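Side-chain contacts in putative carbonic anhydrase (Streptococcus mutans, PDB 3LAS), which probably catalyses the zinc-dependent interconversion of hydrogencarbonate and carbon dioxide, as a member of the beta-class carbonic anhydrases: residues L49-L53 with G54-I58; L74-E78 with Q79-T83. One frame throughout, in Å; residues are numbered along the deposited sequence. Where two conformers were deposited one is given.

Contact 1 (L49-L53 with G54-I58); sequences LGLAL and GDAHI
D55 folds its carboxylate back over the backbone of A52, three residues earlier, and the two are joined by a pair of hydrogen bonds. In one, A52 N gives its proton to D55 OD2 at 2.8 Å, with an N-H...O angle of 147°. The donor stands above the carboxylate plane, 64° out of it. In the other, D55 N donates to A52 O at 3.0 Å, closing a type II beta turn whose third residue, G54, has the positive phi that favours glycine there. The second carboxylate oxygen, D55 OD1, is bridged through a water to L53 O, so both oxygens have a partner within the turn.

On the closely packed, buried side L51 meets I58, D55 and A56. L51 CD1 faces I58 CD1 tip to tip at 3.9 Å, while L51 CD2 lies 4.1 Å from D55 CB and 4.2 Å from A56 CB. This follows from the rotamer of L51, whose CG is anti to the carbonyl carbon (chi1 -52°); I35 of strand 33-38 and F9 of the second subunit also touch this leucine. The other side is looser: A52 is exposed, and within the two segments its CB meets the D55 carboxylate, 3.5 Å from OD2. L53, whose CB touches G54 N, also packs on Y16 and H20 of helix 5-20 and on R42 of the second subunit. G50, also exposed, is the C-prime residue of the Schellman motif ending helix 45-49. Together these features form a helix-turn-strand connection leading into strand 56-61, the outermost parallel strand of the chain's sheet in this beta-class carbonic anhydrase fold.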
loop_
_atom_site.group_PDB
_atom_site.type_symbol
_atom_site.label_atom_id
_atom_site.label_comp_id
_atom_site.label_asym_id
_atom_site.label_seq_id
_atom_site.Cartn_x
_atom_site.Cartn_y
_atom_site.Cartn_z
ATOM N N LEU A 49 -7.739 12.131 -4.246
ATOM C CA LEU A 49 -8.940 11.566 -4.833
ATOM C C LEU A 49 -10.207 11.993 -4.165
ATOM O O LEU A 49 -11.285 11.499 -4.577
ATOM C CB LEU A 49 -8.809 10.016 -4.942
ATOM C CG LEU A 49 -7.574 9.473 -5.659
ATOM C CD1 LEU A 49 -7.617 7.922 -5.569
ATOM C CD2 LEU A 49 -7.457 9.908 -7.097
ATOM N N GLY A 50 -10.108 12.807 -3.147
ATOM C CA GLY A 50 -11.321 13.241 -2.417
ATOM C C GLY A 50 -11.909 12.184 -1.513
ATOM O O GLY A 50 -13.153 12.184 -1.312
ATOM N N LEU A 51 -11.153 11.250 -0.990
ATOM C CA LEU A 51 -11.696 10.147 -0.140
ATOM C C LEU A 51 -12.008 10.624 1.220
ATOM O O LEU A 51 -11.169 11.156 1.941
ATOM C CB LEU A 51 -10.685 9.002 -0.020
ATOM C CG LEU A 51 -10.127 8.465 -1.365
ATOM C CD1 LEU A 51 -9.132 7.358 -0.990
ATOM C CD2 LEU A 51 -11.276 7.979 -2.235
ATOM N N ALA A 52 -13.220 10.345 1.664
ATOM C CA ALA A 52 -13.552 10.380 3.103
ATOM C C ALA A 52 -13.050 9.116 3.788
ATOM O O ALA A 52 -12.826 8.059 3.146
ATOM C CB ALA A 52 -15.092 10.456 3.273
ATOM N N LEU A 53 -12.824 9.162 5.088
ATOM C CA LEU A 53 -12.489 8.000 5.793
ATOM C C LEU A 53 -13.502 6.881 5.558
ATOM O O LEU A 53 -14.716 7.123 5.596
ATOM C CB LEU A 53 -12.350 8.351 7.306
ATOM C CG LEU A 53 -11.548 7.359 8.148
ATOM C CD1 LEU A 53 -10.055 7.382 7.704
ATOM C CD2 LEU A 53 -11.657 7.699 9.650
ATOM N N GLY A 54 -13.052 5.661 5.251
ATOM C CA GLY A 54 -13.891 4.529 4.927
ATOM C C GLY A 54 -14.284 4.379 3.474
ATOM O O GLY A 54 -15.029 3.450 3.149
ATOM N N ASP A 55 -13.837 5.287 2.610
ATOM C CA ASP A 55 -14.308 5.229 1.213
ATOM C C ASP A 55 -13.739 4.144 0.357
ATOM O O ASP A 55 -14.507 3.507 -0.399
ATOM C CB ASP A 55 -14.079 6.569 0.479
ATOM C CG ASP A 55 -15.161 7.595 0.712
ATOM O OD1 ASP A 55 -16.177 7.277 1.369
ATOM O OD2 ASP A 55 -14.997 8.709 0.188
ATOM N N ALA A 56 -12.430 3.901 0.375
ATOM C CA ALA A 56 -11.822 2.994 -0.622
ATOM C C ALA A 56 -10.634 2.263 -0.028
ATOM O O ALA A 56 -9.874 2.826 0.816
ATOM C CB ALA A 56 -11.320 3.834 -1.786
ATOM N N HIS A 57 -10.400 1.032 -0.469
ATOM C CA HIS A 57 -9.162 0.367 -0.155
ATOM C C HIS A 57 -7.994 0.978 -0.929
ATOM O O HIS A 57 -8.164 1.412 -2.093
ATOM C CB HIS A 57 -9.236 -1.158 -0.530
ATOM C CG HIS A 57 -9.966 -1.943 0.494
ATOM N ND1 HIS A 57 -10.779 -3.023 0.206
ATOM C CD2 HIS A 57 -10.014 -1.774 1.839
ATOM C CE1 HIS A 57 -11.220 -3.554 1.340
ATOM N NE2 HIS A 57 -10.815 -2.770 2.358
ATOM N N ILE A 58 -6.864 1.044 -0.245
ATOM C CA ILE A 58 -5.648 1.690 -0.846
ATOM C C ILE A 58 -4.525 0.702 -0.712
ATOM O O ILE A 58 -4.109 0.368 0.398
ATOM C CB ILE A 58 -5.291 3.024 -0.175
ATOM C CG1 ILE A 58 -6.531 3.966 -0.236
ATOM C CG2 ILE A 58 -4.099 3.656 -0.857
ATOM C CD1 ILE A 58 -6.371 5.194 0.711
HETATM O O HOH W 1 -16.826 6.386 3.919
#

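Contact 2 (L74-E78 with Q79-T83); sequences LVISE and QQLGT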
loop_
_atom_site.group_PDB
_atom_site.type_symbol
_atom_site.label_atom_id
_atom_site.label_comp_id
_atom_site.label_asym_id
_atom_site.label_seq_id
_atom_site.Cartn_x
_atom_site.Cartn_y
_atom_site.Cartn_z
ATOM N N LEU A 74 -6.430 -7.906 -3.623
ATOM C CA LEU A 74 -7.625 -7.575 -4.333
ATOM C C LEU A 74 -8.668 -8.649 -4.216
ATOM O O LEU A 74 -9.870 -8.319 -4.179
ATOM C CB LEU A 74 -7.339 -7.271 -5.826
ATOM C CG LEU A 74 -6.559 -6.015 -6.091
ATOM C CD1 LEU A 74 -6.136 -5.932 -7.540
ATOM C CD2 LEU A 74 -7.424 -4.778 -5.719
ATOM N N VAL A 75 -8.308 -9.940 -4.219
ATOM C CA VAL A 75 -9.327 -10.999 -4.088
ATOM C C VAL A 75 -9.912 -10.862 -2.688
ATOM O O VAL A 75 -11.185 -11.011 -2.517
ATOM C CB VAL A 75 -8.638 -12.364 -4.272
ATOM C CG1 VAL A 75 -9.613 -13.503 -3.754
ATOM C CG2 VAL A 75 -8.176 -12.562 -5.666
ATOM N N ILE A 76 -9.173 -10.531 -1.639
ATOM C CA ILE A 76 -9.771 -10.282 -0.320
ATOM C C ILE A 76 -10.641 -9.060 -0.413
ATOM O O ILE A 76 -11.823 -9.061 0.070
ATOM C CB ILE A 76 -8.632 -10.146 0.758
ATOM C CG1 ILE A 76 -7.976 -11.500 0.918
ATOM C CG2 ILE A 76 -9.221 -9.600 2.055
ATOM C CD1 ILE A 76 -6.601 -11.370 1.654
ATOM N N SER A 77 -10.170 -7.980 -1.002
ATOM C CA SER A 77 -10.989 -6.749 -1.096
ATOM C C SER A 77 -12.342 -6.979 -1.776
ATOM O O SER A 77 -13.341 -6.422 -1.330
ATOM C CB SER A 77 -10.145 -5.718 -1.909
ATOM O OG SER A 77 -10.862 -4.512 -2.095
ATOM N N GLU A 78 -12.296 -7.757 -2.854
ATOM C CA GLU A 78 -13.475 -7.962 -3.693
ATOM C C GLU A 78 -14.402 -9.040 -3.154
ATOM O O GLU A 78 -15.646 -8.843 -3.041
ATOM C CB GLU A 78 -13.039 -8.335 -5.100
ATOM C CG GLU A 78 -12.411 -7.111 -5.800
ATOM C CD GLU A 78 -11.731 -7.340 -7.079
ATOM O OE1 GLU A 78 -11.538 -8.480 -7.532
ATOM O OE2 GLU A 78 -11.218 -6.319 -7.671
ATOM N N GLN A 79 -13.846 -10.203 -2.780
ATOM C CA GLN A 79 -14.714 -11.332 -2.447
ATOM C C GLN A 79 -15.030 -11.331 -1.008
ATOM O O GLN A 79 -16.130 -11.827 -0.631
ATOM C CB GLN A 79 -14.059 -12.680 -2.871
ATOM C CG GLN A 79 -13.753 -12.711 -4.394
ATOM C CD GLN A 79 -14.841 -12.243 -5.321
ATOM O OE1 GLN A 79 -16.023 -12.539 -5.080
ATOM N NE2 GLN A 79 -14.522 -11.514 -6.357
ATOM N N GLN A 80 -14.183 -10.878 -0.101
ATOM C CA GLN A 80 -14.547 -10.814 1.298
ATOM C C GLN A 80 -15.125 -9.431 1.635
ATOM O O GLN A 80 -16.061 -9.330 2.436
ATOM C CB GLN A 80 -13.294 -11.147 2.101
ATOM C CG GLN A 80 -13.482 -11.365 3.609
ATOM C CD GLN A 80 -14.186 -12.618 4.004
ATOM O OE1 GLN A 80 -14.730 -13.312 3.149
ATOM N NE2 GLN A 80 -14.253 -12.873 5.291
ATOM N N LEU A 81 -14.640 -8.352 1.044
ATOM C CA LEU A 81 -14.954 -6.982 1.443
ATOM C C LEU A 81 -15.777 -6.186 0.446
ATOM O O LEU A 81 -15.914 -4.974 0.655
ATOM C CB LEU A 81 -13.689 -6.264 1.994
ATOM C CG LEU A 81 -12.974 -7.029 3.060
ATOM C CD1 LEU A 81 -11.641 -6.374 3.463
ATOM C CD2 LEU A 81 -13.884 -7.232 4.351
ATOM N N GLY A 82 -16.256 -6.831 -0.621
ATOM C CA GLY A 82 -17.324 -6.211 -1.415
ATOM C C GLY A 82 -16.884 -5.264 -2.462
ATOM O O GLY A 82 -17.719 -4.684 -3.156
ATOM N N THR A 83 -15.594 -4.971 -2.644
ATOM C CA THR A 83 -15.263 -4.011 -3.705
ATOM C C THR A 83 -15.481 -4.621 -5.087
ATOM O O THR A 83 -15.489 -5.855 -5.264
ATOM C CB THR A 83 -13.841 -3.393 -3.591
ATOM O OG1 THR A 83 -12.873 -4.418 -3.848
ATOM C CG2 THR A 83 -13.593 -2.775 -2.210
HETATM O O HOH W 2 -11.662 -11.020 -6.781
HETATM O O HOH W 3 -11.807 -4.032 -6.399
#
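The C-terminal end of helix 68-80, widened by a pi-type turn at 76-78, is where T83 doubles back onto S77. T83 N reaches back six residues to donate to S77 O at 3.0 Å and 167°, and a weak bond runs from G82 N to E78 O (3.2 Å) inside it. Upstream, Q79 N to V75 O (2.8 Å) is still a regular helical bond, whereas I76 O receives Q80 N and, weakly, L81 N.

Side chains follow the same turn. T83 has chi1 at 68°, which places OG1 between its backbone N and carbonyl carbon and 2.7 Å from S77 OG. The E78 side chain crosses that of T83 at about a right angle, E78 CG lying 3.4 Å from T83 OG1. Two waters donate to the buried E78 carboxylate: the one on OE2 accepts from T83 OG1, and the one on OE1 accepts from Q79 NE2. In one of its two conformers, Q80 bonds through OE1 and NE2 to Q107 and T98 of the second subunit. The chain leaves through G82 at positive phi (85°), the longer bond closing a loop around the weak one, at what is a pi-widened helix C-terminus.

From the N terminus, contact 1 comes first, closing the turn between helix 45-49 and strand 56-61; contact 2 follows in series, closing the end of helix 68-80 ahead of strand 85-91. The two neither nest nor cross. The chain between them belongs to a parallel beta-alpha-beta crossover, since strands 56-61 and 85-91 flank strand 33-38 in the sheet. Although their centres lie about 15 Å apart, H57 joins them directly: H57 ND1 is 2.7 Å from S77 OG, a probable hydrogen bond, and H57 CE1 packs 3.6 Å from L81 CD1. Edge strand and helix end are thus tied together, and both contacts also reach the second subunit.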